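Local coordinates for protein malate oxidoreductase (Thermotoga maritima, PDB 1VL6) that probably catalyses the NAD-dependent oxidative decarboxylation of malate to pyruvate, at residues C148-Q153 with L237-L242. Numbering follows the deposited sequence.
Sequences CFRILQ and LNEYHL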
loop_
_atom_site.group_PDB
_atom_site.type_symbol
_atom_site.label_atom_id
_atom_site.label_comp_id
_atom_site.label_asym_id
_atom_site.label_seq_id
_atom_site.Cartn_x
_atom_site.Cartn_y
_atom_site.Cartn_z
ATOM N N CYS A 148 -24.468 20.848 16.729
ATOM C CA CYS A 148 -23.841 19.547 16.854
ATOM C C CYS A 148 -24.402 18.753 18.050
ATOM O O CYS A 148 -24.234 17.556 18.160
ATOM C CB CYS A 148 -22.320 19.719 16.998
ATOM S SG CYS A 148 -21.942 20.635 18.478
ATOM N N PHE A 149 -25.036 19.408 18.985
ATOM C CA PHE A 149 -25.562 18.650 20.096
ATOM C C PHE A 149 -26.687 17.735 19.614
ATOM O O PHE A 149 -26.670 16.517 19.828
ATOM C CB PHE A 149 -26.067 19.600 21.186
ATOM C CG PHE A 149 -24.973 20.435 21.834
ATOM C CD1 PHE A 149 -23.872 19.840 22.391
ATOM C CD2 PHE A 149 -25.068 21.817 21.884
ATOM C CE1 PHE A 149 -22.878 20.611 22.992
ATOM C CE2 PHE A 149 -24.081 22.591 22.497
ATOM C CZ PHE A 149 -23.000 21.996 23.051
ATOM N N ARG A 150 -27.649 18.343 18.926
ATOM C CA ARG A 150 -28.812 17.631 18.397
ATOM C C ARG A 150 -28.335 16.612 17.366
ATOM O O ARG A 150 -28.843 15.479 17.342
ATOM C CB ARG A 150 -29.814 18.601 17.743
ATOM C CG ARG A 150 -31.186 18.790 18.434
ATOM C CD ARG A 150 -32.063 20.007 17.872
ATOM N NE ARG A 150 -31.853 21.304 18.571
ATOM C CZ ARG A 150 -30.933 22.282 18.264
ATOM N NH1 ARG A 150 -30.069 22.179 17.253
ATOM N NH2 ARG A 150 -30.871 23.397 19.000
ATOM N N ILE A 151 -27.348 16.996 16.541
ATOM C CA ILE A 151 -26.900 16.094 15.487
ATOM C C ILE A 151 -26.300 14.809 16.078
ATOM O O ILE A 151 -26.661 13.694 15.686
ATOM C CB ILE A 151 -25.926 16.790 14.537
ATOM C CG1 ILE A 151 -26.659 17.887 13.763
ATOM C CG2 ILE A 151 -25.324 15.786 13.550
ATOM C CD1 ILE A 151 -25.764 18.710 12.879
ATOM N N LEU A 152 -25.407 14.953 17.040
ATOM C CA LEU A 152 -24.850 13.775 17.689
ATOM C C LEU A 152 -25.919 12.897 18.330
ATOM O O LEU A 152 -25.923 11.715 18.161
ATOM C CB LEU A 152 -23.821 14.161 18.744
ATOM C CG LEU A 152 -23.185 12.983 19.478
ATOM C CD1 LEU A 152 -22.474 12.132 18.440
ATOM C CD2 LEU A 152 -22.221 13.480 20.555
ATOM N N GLN A 153 -26.808 13.505 19.093
ATOM C CA GLN A 153 -27.768 12.767 19.854
ATOM C C GLN A 153 -28.683 11.993 18.924
ATOM O O GLN A 153 -28.931 10.805 19.135
ATOM C CB GLN A 153 -28.561 13.708 20.728
ATOM C CG GLN A 153 -29.554 13.004 21.670
ATOM C CD GLN A 153 -30.932 13.674 21.647
ATOM O OE1 GLN A 153 -31.708 13.538 20.661
ATOM N NE2 GLN A 153 -31.241 14.407 22.720
ATOM N N LEU A 237 -27.136 31.751 26.500
ATOM C CA LEU A 237 -27.049 32.045 25.066
ATOM C C LEU A 237 -27.842 31.042 24.236
ATOM O O LEU A 237 -28.248 31.391 23.140
ATOM C CB LEU A 237 -25.574 32.141 24.593
ATOM C CG LEU A 237 -24.518 33.043 25.303
ATOM C CD1 LEU A 237 -23.721 33.849 24.275
ATOM C CD2 LEU A 237 -25.075 34.032 26.333
ATOM N N ASN A 238 -28.055 29.822 24.741
ATOM C CA ASN A 238 -29.051 28.915 24.184
ATOM C C ASN A 238 -29.658 28.069 25.268
ATOM O O ASN A 238 -29.276 28.153 26.416
ATOM C CB ASN A 238 -28.490 28.004 23.053
ATOM C CG ASN A 238 -27.046 27.526 23.316
ATOM O OD1 ASN A 238 -26.867 26.653 24.306
ATOM N ND2 ASN A 238 -26.120 27.905 22.598
ATOM N N GLU A 239 -30.624 27.252 24.881
ATOM C CA GLU A 239 -31.124 26.177 25.725
ATOM C C GLU A 239 -30.025 25.325 26.386
ATOM O O GLU A 239 -30.218 24.835 27.499
ATOM C CB GLU A 239 -32.125 25.280 24.941
ATOM C CG GLU A 239 -31.934 25.238 23.420
ATOM C CD GLU A 239 -32.479 23.978 22.762
ATOM O OE1 GLU A 239 -32.614 22.924 23.425
ATOM O OE2 GLU A 239 -32.746 24.025 21.553
ATOM N N TYR A 240 -28.886 25.127 25.731
ATOM C CA TYR A 240 -27.876 24.207 26.286
ATOM C C TYR A 240 -27.114 24.855 27.452
ATOM O O TYR A 240 -26.670 24.170 28.375
ATOM C CB TYR A 240 -26.941 23.658 25.178
ATOM C CG TYR A 240 -27.670 22.838 24.101
ATOM C CD1 TYR A 240 -27.945 21.503 24.313
ATOM C CD2 TYR A 240 -28.132 23.421 22.894
ATOM C CE1 TYR A 240 -28.636 20.749 23.365
ATOM C CE2 TYR A 240 -28.826 22.668 21.943
ATOM C CZ TYR A 240 -29.073 21.324 22.205
ATOM O OH TYR A 240 -29.742 20.491 21.334
ATOM N N HIS A 241 -26.963 26.166 27.405
ATOM C CA HIS A 241 -26.362 26.904 28.494
ATOM C C HIS A 241 -27.326 26.913 29.680
ATOM O O HIS A 241 -26.941 26.772 30.830
ATOM C CB HIS A 241 -26.062 28.338 28.034
ATOM C CG HIS A 241 -24.893 28.447 27.113
ATOM N ND1 HIS A 241 -24.389 29.663 26.700
ATOM C CD2 HIS A 241 -24.090 27.498 26.570
ATOM C CE1 HIS A 241 -23.333 29.452 25.932
ATOM N NE2 HIS A 241 -23.119 28.148 25.851
ATOM N N LEU A 242 -28.599 27.073 29.396
ATOM C CA LEU A 242 -29.603 26.973 30.449
ATOM C C LEU A 242 -29.502 25.581 31.100
ATOM O O LEU A 242 -29.515 25.443 32.323
ATOM C CB LEU A 242 -30.985 27.222 29.882
ATOM C CG LEU A 242 -32.129 27.522 30.831
ATOM C CD1 LEU A 242 -31.951 28.818 31.604
ATOM C CD2 LEU A 242 -33.405 27.616 30.003
#
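Phe149 and Tyr240 meet where helix 147-158, in the malic enzyme N-terminal family region, faces helix 239-246 of the Rossmann-type NAD-binding region, so their contact bridges the two parts of the chain. Phe149 is the first residue of 148-153 to touch 237-242. The Phe149 and Tyr240 side chains run past each other in opposite directions; the ring centroids lie 4.5 Å apart and the planes meet obliquely at 38°. Phe149 CD2 lies over the centre of one Tyr240 face, 3.5 Å above the ring plane, and Phe149 CB covers that face too, 3.9 Å from the Tyr240 ring centroid and close enough to the normal to count as a CH-pi contact. Tyr205, on helix 202-214 at the probable dinucleotide-binding GxGxxG turn, also meets the Phe149 ring.

One residue on, Arg150 bends at chi3 and brings its guanidinium to the outer end of Tyr240. Tyr240 OH lies over one guanidinium face, 3.6 Å from Arg150 NE, while Arg150 NH2 reaches the edge of the tyrosine ring. With alanine here instead of Tyr240, Phe149 would probably lose the ring it packs on, and one face of the Arg150 guanidinium its hydroxyl cover.

Helix 239-246 is N-capped by Asn238, whose OD1 accepts from His241 N at 3.1 Å and, weakly, from Tyr240 N. The charge of Arg150 is shared: NH1 forms a salt bridge with Glu121, while Arg150 NH2 makes a salt-bridged hydrogen bond to Glu239 OE2, 3.2 Å long with an N-H...O angle of 173°, that lies in the guanidinium plane but comes from above the carboxylate plane, 50° out of it.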